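Local coordinates for holo-[acyl-carrier-protein] synthase (Thermotoga maritima, PDB 5XUM) that belongs to the 4'-phosphopantetheinyl transferase superfamily and assembles with two further copies of its chain into a trimer, at residues 9-14 and 97-102; 43-48 and 93-98; 67-72 and 80-85. One frame throughout, in Å; residues are numbered along the deposited sequence.

Interaction 1 (9-14 and 97-102); sequences VLEVER and HDRFAV
The carbonyl oxygen of Arg99 takes two donors: Val12 N lies 2.9 Å from Arg99 O, and a water donates to the same oxygen while accepting from Glu13 N. These bonds lie beside an antiparallel strand pair, 2-11 with 100-108, in a three-stranded sheet. Further in, Leu10 and Ala101 form the hydrogen-bonded pair, with Leu10 N 3.0 Å from Ala101 O and Ala101 N 2.8 Å from Leu10 O. Val9–Val102 and Glu11–Phe100 are the non-hydrogen-bonded pairs beside it.

Glu11 lies across the Phe100 ring. With its CG anti to the backbone N (chi1 -162°), that carbon sits over one face, 4.1 Å from the Phe100 ring centroid, in a CH-pi contact set toward the rim. The carboxylate beyond is only 16° from the ring plane; its OE1 forms a salt bridge with Arg14, and its OE2 a long one with Arg99. Phe100 also meets Phe100 of both neighbouring subunits edge-to-face, while Asp98 of the second subunit accepts from Glu11 N, so this sheet end belongs to the trimer interface. On the other face, toward helix 38-56, Leu10 CD1 rests 3.8 Å from Ala101 CB.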
loop_
_atom_site.group_PDB
_atom_site.type_symbol
_atom_site.label_atom_id
_atom_site.label_comp_id
_atom_site.label_asym_id
_atom_site.label_seq_id
_atom_site.Cartn_x
_atom_site.Cartn_y
_atom_site.Cartn_z
ATOM N N VAL A 9 1.794 15.793 0.104
ATOM C CA VAL A 9 1.136 16.724 -0.813
ATOM C C VAL A 9 1.793 18.107 -0.716
ATOM O O VAL A 9 2.060 18.597 0.382
ATOM C CB VAL A 9 -0.400 16.788 -0.566
ATOM C CG1 VAL A 9 -0.732 17.328 0.820
ATOM C CG2 VAL A 9 -1.109 17.598 -1.650
ATOM N N LEU A 10 2.078 18.717 -1.864
ATOM C CA LEU A 10 2.603 20.082 -1.885
ATOM C C LEU A 10 2.179 20.855 -3.126
ATOM O O LEU A 10 2.071 20.289 -4.221
ATOM C CB LEU A 10 4.132 20.109 -1.704
ATOM C CG LEU A 10 5.056 19.237 -2.557
ATOM C CD1 LEU A 10 5.274 19.859 -3.925
ATOM C CD2 LEU A 10 6.394 19.052 -1.857
ATOM N N GLU A 11 1.931 22.150 -2.940
ATOM C CA GLU A 11 1.594 23.040 -4.044
ATOM C C GLU A 11 2.869 23.354 -4.821
ATOM O O GLU A 11 3.818 23.917 -4.266
ATOM C CB GLU A 11 0.935 24.322 -3.519
ATOM C CG GLU A 11 0.171 25.116 -4.575
ATOM C CD GLU A 11 -0.799 26.130 -3.986
ATOM O OE1 GLU A 11 -0.664 26.486 -2.793
ATOM O OE2 GLU A 11 -1.705 26.579 -4.721
ATOM N N VAL A 12 2.883 22.968 -6.096
ATOM C CA VAL A 12 4.058 23.117 -6.962
ATOM C C VAL A 12 4.551 24.565 -7.025
ATOM O O VAL A 12 5.747 24.821 -6.861
ATOM C CB VAL A 12 3.786 22.579 -8.391
ATOM C CG1 VAL A 12 4.909 22.962 -9.351
ATOM C CG2 VAL A 12 3.598 21.069 -8.369
ATOM N N GLU A 13 3.620 25.497 -7.238
ATOM C CA GLU A 13 3.936 26.920 -7.418
ATOM C C GLU A 13 4.700 27.539 -6.243
ATOM O O GLU A 13 5.498 28.458 -6.438
ATOM C CB GLU A 13 2.661 27.725 -7.694
ATOM C CG GLU A 13 2.900 29.058 -8.393
ATOM C CD GLU A 13 1.660 29.933 -8.439
ATOM O OE1 GLU A 13 1.269 30.346 -9.552
ATOM O OE2 GLU A 13 1.076 30.206 -7.367
ATOM N N ARG A 14 4.460 27.035 -5.035
ATOM C CA ARG A 14 5.112 27.578 -3.839
ATOM C C ARG A 14 6.443 26.896 -3.483
ATOM O O ARG A 14 7.049 27.208 -2.454
ATOM C CB ARG A 14 4.144 27.599 -2.648
ATOM C CG ARG A 14 3.109 28.714 -2.737
ATOM C CD ARG A 14 2.400 28.961 -1.414
ATOM N NE ARG A 14 1.306 28.020 -1.180
ATOM C CZ ARG A 14 1.372 26.964 -0.372
ATOM N NH1 ARG A 14 0.315 26.175 -0.232
ATOM N NH2 ARG A 14 2.486 26.694 0.299
ATOM N N HIS A 97 1.272 14.931 -10.381
ATOM C CA HIS A 97 1.097 16.364 -10.132
ATOM C C HIS A 97 0.147 17.028 -11.081
ATOM O O HIS A 97 0.197 16.804 -12.292
ATOM C CB HIS A 97 2.427 17.131 -10.061
ATOM C CG HIS A 97 3.484 16.639 -11.020
ATOM N ND1 HIS A 97 3.336 16.698 -12.355
ATOM C CD2 HIS A 97 4.746 16.094 -10.786
ATOM C CE1 HIS A 97 4.436 16.198 -12.950
ATOM N NE2 HIS A 97 5.299 15.829 -11.986
ATOM N N ASP A 98 -0.746 17.830 -10.506
ATOM C CA ASP A 98 -1.620 18.738 -11.244
ATOM C C ASP A 98 -1.864 19.954 -10.346
ATOM O O ASP A 98 -2.806 19.973 -9.551
ATOM C CB ASP A 98 -2.938 18.051 -11.631
ATOM C CG ASP A 98 -3.813 18.918 -12.537
ATOM O OD1 ASP A 98 -4.995 18.564 -12.750
ATOM O OD2 ASP A 98 -3.324 19.953 -13.038
ATOM N N ARG A 99 -0.990 20.953 -10.476
ATOM C CA ARG A 99 -0.916 22.114 -9.565
ATOM C C ARG A 99 -0.419 21.718 -8.173
ATOM O O ARG A 99 0.439 22.390 -7.600
ATOM C CB ARG A 99 -2.240 22.887 -9.477
ATOM C CG ARG A 99 -2.649 23.582 -10.769
ATOM C CD ARG A 99 -3.310 24.933 -10.519
ATOM N NE ARG A 99 -4.497 24.850 -9.665
ATOM C CZ ARG A 99 -4.554 25.272 -8.403
ATOM N NH1 ARG A 99 -3.488 25.815 -7.823
ATOM N NH2 ARG A 99 -5.681 25.152 -7.714
ATOM N N PHE A 100 -0.972 20.635 -7.634
ATOM C CA PHE A 100 -0.465 20.027 -6.412
ATOM C C PHE A 100 0.224 18.716 -6.769
ATOM O O PHE A 100 -0.286 17.947 -7.581
ATOM C CB PHE A 100 -1.602 19.765 -5.420
ATOM C CG PHE A 100 -2.135 21.006 -4.761
ATOM C CD1 PHE A 100 -1.661 21.404 -3.515
ATOM C CD2 PHE A 100 -3.121 21.774 -5.377
ATOM C CE1 PHE A 100 -2.154 22.548 -2.902
ATOM C CE2 PHE A 100 -3.616 22.920 -4.769
ATOM C CZ PHE A 100 -3.130 23.307 -3.528
ATOM N N ALA A 101 1.389 18.478 -6.175
ATOM C CA ALA A 101 2.095 17.214 -6.345
ATOM C C ALA A 101 1.715 16.263 -5.216
ATOM O O ALA A 101 1.642 16.671 -4.059
ATOM C CB ALA A 101 3.598 17.443 -6.372
ATOM N N VAL A 102 1.444 15.005 -5.558
ATOM C CA VAL A 102 1.180 13.969 -4.552
ATOM C C VAL A 102 2.119 12.784 -4.777
ATOM O O VAL A 102 2.165 12.211 -5.873
ATOM C CB VAL A 102 -0.299 13.506 -4.536
ATOM C CG1 VAL A 102 -0.521 12.424 -3.479
ATOM C CG2 VAL A 102 -1.234 14.681 -4.272
HETATM O O HOH W 1 0.923 25.058 -7.910
#

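Interaction 2 (43-48 and 93-98); sequences AGRFAL and VSLSHD
Both methyls of Leu95 press on the bare backbone of Gly44, with Leu95 CD1 3.7 Å and CD2 3.9 Å from Gly44 CA. This is helix-on-sheet packing: helix 38-56 lies over strand 90-97 of the three-stranded antiparallel sheet, the two segment axes 9.2 Å apart at closest and running at 139°. As Gly44 carries no side chain, the leucine meets the main chain itself, and Leu95 CD1 also comes within 3.8 Å of Gly44 O. Leu95 gets there with CG anti to its backbone N (chi1 169°).

One helical turn on, Leu48 adds to the contact. Its CD1 lies 4.0 Å from Leu95 CD2, the two side chains crossing at about a right angle, while Leu48 CD2 reaches the strand backbone at Ser94 O, 3.9 Å away. The same methyl is 4.3 Å from Val93 CB. Arg45 starts out pointing away from the strand, but its chain is bent at chi2 and the end returns, with Arg45 NH1 4.1 Å from Leu95 CD2. Leu48 CD1 lies over one face of that guanidinium, toward its rim.

Outward from here, Phe70 O accepts from Arg45 NH2, and Leu31 of helix 26-34 packs on the arginine. Ala103 of the adjoining strand touches Ala47, Leu48 and Leu95, extending the apolar layer across the sheet. Val93 and Leu95 thus face the helix, while Ser94 and Ser96 turn to the other face, against the third subunit. There Ser94 OG is hydrogen-bonded to Ile7 N of the third subunit, and Ser96 OG to both Val9 N and Asp8 OD2 of that same neighbouring chain.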
loop_
_atom_site.group_PDB
_atom_site.type_symbol
_atom_site.label_atom_id
_atom_site.label_comp_id
_atom_site.label_asym_id
_atom_site.label_seq_id
_atom_site.Cartn_x
_atom_site.Cartn_y
_atom_site.Cartn_z
ATOM N N ALA A 43 9.539 19.974 -7.136
ATOM C CA ALA A 43 8.381 19.743 -6.284
ATOM C C ALA A 43 8.125 18.243 -6.103
ATOM O O ALA A 43 7.894 17.778 -4.987
ATOM C CB ALA A 43 7.157 20.440 -6.862
ATOM N N GLY A 44 8.195 17.498 -7.205
ATOM C CA GLY A 44 7.994 16.052 -7.192
ATOM C C GLY A 44 9.032 15.297 -6.375
ATOM O O GLY A 44 8.689 14.384 -5.623
ATOM N N ARG A 45 10.298 15.682 -6.521
ATOM C CA ARG A 45 11.391 15.052 -5.777
ATOM C C ARG A 45 11.345 15.378 -4.288
ATOM O O ARG A 45 11.672 14.529 -3.460
ATOM C CB ARG A 45 12.759 15.411 -6.373
ATOM C CG ARG A 45 13.357 14.327 -7.260
ATOM C CD ARG A 45 12.422 13.936 -8.392
ATOM N NE ARG A 45 12.869 12.744 -9.105
ATOM C CZ ARG A 45 12.150 12.109 -10.026
ATOM N NH1 ARG A 45 10.937 12.544 -10.352
ATOM N NH2 ARG A 45 12.642 11.032 -10.624
ATOM N N PHE A 46 10.936 16.601 -3.957
ATOM C CA PHE A 46 10.733 16.989 -2.563
ATOM C C PHE A 46 9.629 16.142 -1.934
ATOM O O PHE A 46 9.789 15.635 -0.820
ATOM C CB PHE A 46 10.387 18.478 -2.447
ATOM C CG PHE A 46 10.641 19.053 -1.080
ATOM C CD1 PHE A 46 9.684 18.954 -0.074
ATOM C CD2 PHE A 46 11.844 19.686 -0.794
ATOM C CE1 PHE A 46 9.921 19.477 1.188
ATOM C CE2 PHE A 46 12.088 20.215 0.466
ATOM C CZ PHE A 46 11.125 20.109 1.457
ATOM N N ALA A 47 8.520 15.991 -2.659
ATOM C CA ALA A 47 7.378 15.206 -2.199
ATOM C C ALA A 47 7.729 13.726 -2.017
ATOM O O ALA A 47 7.332 13.116 -1.029
ATOM C CB ALA A 47 6.195 15.370 -3.147
ATOM N N LEU A 48 8.475 13.163 -2.966
ATOM C CA LEU A 48 8.918 11.766 -2.884
ATOM C C LEU A 48 9.835 11.507 -1.687
ATOM O O LEU A 48 9.690 10.493 -0.996
ATOM C CB LEU A 48 9.595 11.325 -4.189
ATOM C CG LEU A 48 8.663 10.970 -5.353
ATOM C CD1 LEU A 48 9.399 11.022 -6.686
ATOM C CD2 LEU A 48 8.015 9.606 -5.141
ATOM N N VAL A 93 6.907 3.067 -5.361
ATOM C CA VAL A 93 6.737 4.515 -5.353
ATOM C C VAL A 93 5.882 4.998 -6.527
ATOM O O VAL A 93 5.853 4.378 -7.593
ATOM C CB VAL A 93 8.095 5.277 -5.293
ATOM C CG1 VAL A 93 8.960 4.768 -4.144
ATOM C CG2 VAL A 93 8.854 5.176 -6.606
ATOM N N SER A 94 5.167 6.094 -6.306
ATOM C CA SER A 94 4.393 6.736 -7.360
ATOM C C SER A 94 4.326 8.236 -7.117
ATOM O O SER A 94 4.344 8.691 -5.970
ATOM C CB SER A 94 2.983 6.147 -7.448
ATOM O OG SER A 94 2.322 6.593 -8.626
ATOM N N LEU A 95 4.250 8.990 -8.210
ATOM C CA LEU A 95 4.182 10.442 -8.164
ATOM C C LEU A 95 3.200 10.953 -9.212
ATOM O O LEU A 95 3.193 10.486 -10.353
ATOM C CB LEU A 95 5.569 11.057 -8.402
ATOM C CG LEU A 95 5.653 12.571 -8.638
ATOM C CD1 LEU A 95 5.438 13.351 -7.342
ATOM C CD2 LEU A 95 6.980 12.940 -9.284
ATOM N N SER A 96 2.374 11.909 -8.806
ATOM C CA SER A 96 1.470 12.599 -9.714
ATOM C C SER A 96 1.477 14.085 -9.376
ATOM O O SER A 96 1.685 14.460 -8.221
ATOM C CB SER A 96 0.057 12.037 -9.571
ATOM O OG SER A 96 -0.816 12.587 -10.542
ATOM N N HIS A 97 1.272 14.931 -10.381
ATOM C CA HIS A 97 1.097 16.364 -10.132
ATOM C C HIS A 97 0.147 17.028 -11.081
ATOM O O HIS A 97 0.197 16.804 -12.292
ATOM C CB HIS A 97 2.427 17.131 -10.061
ATOM C CG HIS A 97 3.484 16.639 -11.020
ATOM N ND1 HIS A 97 3.336 16.698 -12.355
ATOM C CD2 HIS A 97 4.746 16.094 -10.786
ATOM C CE1 HIS A 97 4.436 16.198 -12.950
ATOM N NE2 HIS A 97 5.299 15.829 -11.986
ATOM N N ASP A 98 -0.746 17.830 -10.506
ATOM C CA ASP A 98 -1.620 18.738 -11.244
ATOM C C ASP A 98 -1.864 19.954 -10.346
ATOM O O ASP A 98 -2.806 19.973 -9.551
ATOM C CB ASP A 98 -2.938 18.051 -11.631
ATOM C CG ASP A 98 -3.813 18.918 -12.537
ATOM O OD1 ASP A 98 -4.995 18.564 -12.750
ATOM O OD2 ASP A 98 -3.324 19.953 -13.038
#

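Interaction 3 (67-72 and 80-85); sequences DVEFLE and CVHKDF
Backbone bonds come first between Glu69 and Cys80, the hydrogen-bonded pair of an antiparallel beta hairpin made by strands 68-73 and 76-81. Glu69 N lies 2.8 Å from Cys80 O, and Cys80 N 2.7 Å from Glu69 O. Next to the non-hydrogen-bonded pair Val68–Val81, His82 N donates to Asp67 O at 3.0 Å.

Two side-chain polar contacts add to these backbone bonds. The first is a His-carboxylate hydrogen bond, in which His82 NE2 donates to Glu69 OE1 at 2.7 Å. The oxygen lies close to the ring plane of the histidine, whereas the ring nitrogen meets Glu69 OE1 on its anti side, 29° out of the carboxylate plane; the two planes are turned 42° apart. Glu28 N, on helix 26-34, donates to the other oxygen, Glu69 OE2, so both oxygens of this buried glutamate are hydrogen-bonded. The second contact is a salt bridge: Lys83 NZ stands 3.0 Å from Asp67 OD2, well above the carboxylate plane. That oxygen also accepts from Ser64 N.

Apolar contacts gather on both faces of the hairpin. Phe85 brings its CZ to 3.4 Å from Val68 CG2, a tight approach, and Asp67 CB sits near the plane of the phenyl ring, at its edge. On the face that carries Glu69 and Cys80, Leu71 CD1 lies 4.3 Å from Cys80 CB.

In the wider fold, helix 38-56 packs through Phe52 and Phe53 on Val68, and Phe52 also meets the Phe85 ring edge-to-face. Helix 26-34 covers the Glu69 and Leu71 side through Ser27, while strand 166-167 runs along Val81 and completes the small mixed sheet.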
loop_
_atom_site.group_PDB
_atom_site.type_symbol
_atom_site.label_atom_id
_atom_site.label_comp_id
_atom_site.label_asym_id
_atom_site.label_seq_id
_atom_site.Cartn_x
_atom_site.Cartn_y
_atom_site.Cartn_z
ATOM N N ASP A 67 20.661 11.977 0.673
ATOM C CA ASP A 67 20.920 10.555 0.941
ATOM C C ASP A 67 19.938 9.632 0.217
ATOM O O ASP A 67 20.159 8.420 0.128
ATOM C CB ASP A 67 20.865 10.274 2.446
ATOM C CG ASP A 67 22.001 10.933 3.211
ATOM O OD1 ASP A 67 23.099 11.093 2.638
ATOM O OD2 ASP A 67 21.794 11.278 4.394
ATOM N N VAL A 68 18.852 10.214 -0.285
ATOM C CA VAL A 68 17.813 9.467 -0.984
ATOM C C VAL A 68 17.586 10.086 -2.359
ATOM O O VAL A 68 17.261 11.268 -2.468
ATOM C CB VAL A 68 16.485 9.478 -0.197
ATOM C CG1 VAL A 68 15.467 8.557 -0.846
ATOM C CG2 VAL A 68 16.712 9.065 1.247
ATOM N N GLU A 69 17.764 9.288 -3.404
ATOM C CA GLU A 69 17.552 9.762 -4.765
ATOM C C GLU A 69 16.393 9.044 -5.432
ATOM O O GLU A 69 16.160 7.859 -5.193
ATOM C CB GLU A 69 18.818 9.592 -5.608
ATOM C CG GLU A 69 19.866 10.664 -5.377
ATOM C CD GLU A 69 20.946 10.651 -6.440
ATOM O OE1 GLU A 69 21.730 9.678 -6.490
ATOM O OE2 GLU A 69 21.011 11.618 -7.227
ATOM N N PHE A 70 15.664 9.780 -6.263
ATOM C CA PHE A 70 14.631 9.192 -7.096
ATOM C C PHE A 70 14.972 9.415 -8.559
ATOM O O PHE A 70 14.820 10.519 -9.095
ATOM C CB PHE A 70 13.246 9.737 -6.734
ATOM C CG PHE A 70 12.765 9.292 -5.380
ATOM C CD1 PHE A 70 12.001 8.140 -5.246
ATOM C CD2 PHE A 70 13.091 10.016 -4.238
ATOM C CE1 PHE A 70 11.557 7.724 -3.999
ATOM C CE2 PHE A 70 12.654 9.603 -2.989
ATOM C CZ PHE A 70 11.885 8.456 -2.869
ATOM N N LEU A 71 15.470 8.351 -9.182
ATOM C CA LEU A 71 15.845 8.372 -10.588
ATOM C C LEU A 71 14.668 7.885 -11.423
ATOM O O LEU A 71 13.543 7.799 -10.922
ATOM C CB LEU A 71 17.095 7.515 -10.818
ATOM C CG LEU A 71 18.286 7.778 -9.887
ATOM C CD1 LEU A 71 19.427 6.810 -10.163
ATOM C CD2 LEU A 71 18.765 9.220 -9.986
ATOM N N GLU A 72 14.920 7.577 -12.692
ATOM C CA GLU A 72 13.866 7.095 -13.580
ATOM C C GLU A 72 14.287 5.904 -14.433
ATOM O O GLU A 72 15.341 5.918 -15.069
ATOM C CB GLU A 72 13.345 8.225 -14.472
ATOM C CG GLU A 72 12.429 9.201 -13.749
ATOM C CD GLU A 72 11.574 10.033 -14.686
ATOM O OE1 GLU A 72 11.526 9.733 -15.900
ATOM O OE2 GLU A 72 10.941 10.994 -14.200
ATOM N N CYS A 80 16.817 5.225 -5.067
ATOM C CA CYS A 80 18.248 4.976 -4.952
ATOM C C CYS A 80 18.726 5.458 -3.587
ATOM O O CYS A 80 18.609 6.642 -3.258
ATOM C CB CYS A 80 19.028 5.671 -6.075
ATOM S SG CYS A 80 20.823 5.434 -5.995
ATOM N N VAL A 81 19.248 4.531 -2.789
ATOM C CA VAL A 81 19.730 4.852 -1.447
ATOM C C VAL A 81 21.255 4.993 -1.420
ATOM O O VAL A 81 21.970 4.266 -2.114
ATOM C CB VAL A 81 19.242 3.824 -0.389
ATOM C CG1 VAL A 81 17.722 3.846 -0.278
ATOM C CG2 VAL A 81 19.734 2.416 -0.709
ATOM N N HIS A 82 21.738 5.951 -0.633
ATOM C CA HIS A 82 23.175 6.165 -0.444
ATOM C C HIS A 82 23.550 5.923 0.989
ATOM O O HIS A 82 24.673 6.204 1.411
ATOM C CB HIS A 82 23.570 7.572 -0.877
ATOM C CG HIS A 82 23.392 7.825 -2.354
ATOM N ND1 HIS A 82 24.338 7.520 -3.258
ATOM C CD2 HIS A 82 22.326 8.369 -3.067
ATOM C CE1 HIS A 82 23.905 7.853 -4.490
ATOM N NE2 HIS A 82 22.673 8.372 -4.371
ATOM N N LYS A 83 22.598 5.382 1.744
ATOM C CA LYS A 83 22.762 5.100 3.163
ATOM C C LYS A 83 21.857 3.922 3.527
ATOM O O LYS A 83 20.952 3.577 2.765
ATOM C CB LYS A 83 22.384 6.343 3.980
ATOM C CG LYS A 83 23.030 6.428 5.353
ATOM C CD LYS A 83 22.781 7.771 6.023
ATOM C CE LYS A 83 23.827 8.807 5.636
ATOM N NZ LYS A 83 23.677 10.061 6.427
ATOM N N ASP A 84 22.114 3.294 4.672
ATOM C CA ASP A 84 21.225 2.261 5.196
ATOM C C ASP A 84 20.092 2.893 6.003
ATOM O O ASP A 84 20.336 3.575 7.002
ATOM C CB ASP A 84 21.998 1.250 6.050
ATOM C CG ASP A 84 22.768 0.239 5.213
ATOM O OD1 ASP A 84 22.386 0.004 4.046
ATOM O OD2 ASP A 84 23.752 -0.334 5.729
ATOM N N PHE A 85 18.860 2.671 5.551
ATOM C CA PHE A 85 17.673 3.204 6.219
ATOM C C PHE A 85 16.846 2.107 6.894
ATOM O O PHE A 85 16.017 2.391 7.757
ATOM C CB PHE A 85 16.797 3.985 5.231
ATOM C CG PHE A 85 17.479 5.179 4.619
ATOM C CD1 PHE A 85 17.614 6.365 5.334
ATOM C CD2 PHE A 85 17.977 5.122 3.322
ATOM C CE1 PHE A 85 18.239 7.466 4.769
ATOM C CE2 PHE A 85 18.603 6.221 2.751
ATOM C CZ PHE A 85 18.737 7.393 3.478
#

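Interactions 1 and 2 share His97 and Asp98 and reach the same sheet, with the backbone hydrogen bond from Val102 N to Ser96 O joining its neighbouring strands. Interaction 1 is a partly buried, outlying end of that sheet, rich in charge and bound up with both neighbouring subunits; interaction 2 is buried and apolar across its segments, holding helix 38-56 to the sheet. Interaction 3, close to the centre of the chain, mixes backbone pairing with the bonds of a buried glutamate and a partly exposed salt bridge, and meets no other subunit. It touches interaction 2 through Arg45 and Leu48, which reach Phe70, so one helix lies between the sheet and the hairpin. Interactions 1 and 3 do not touch.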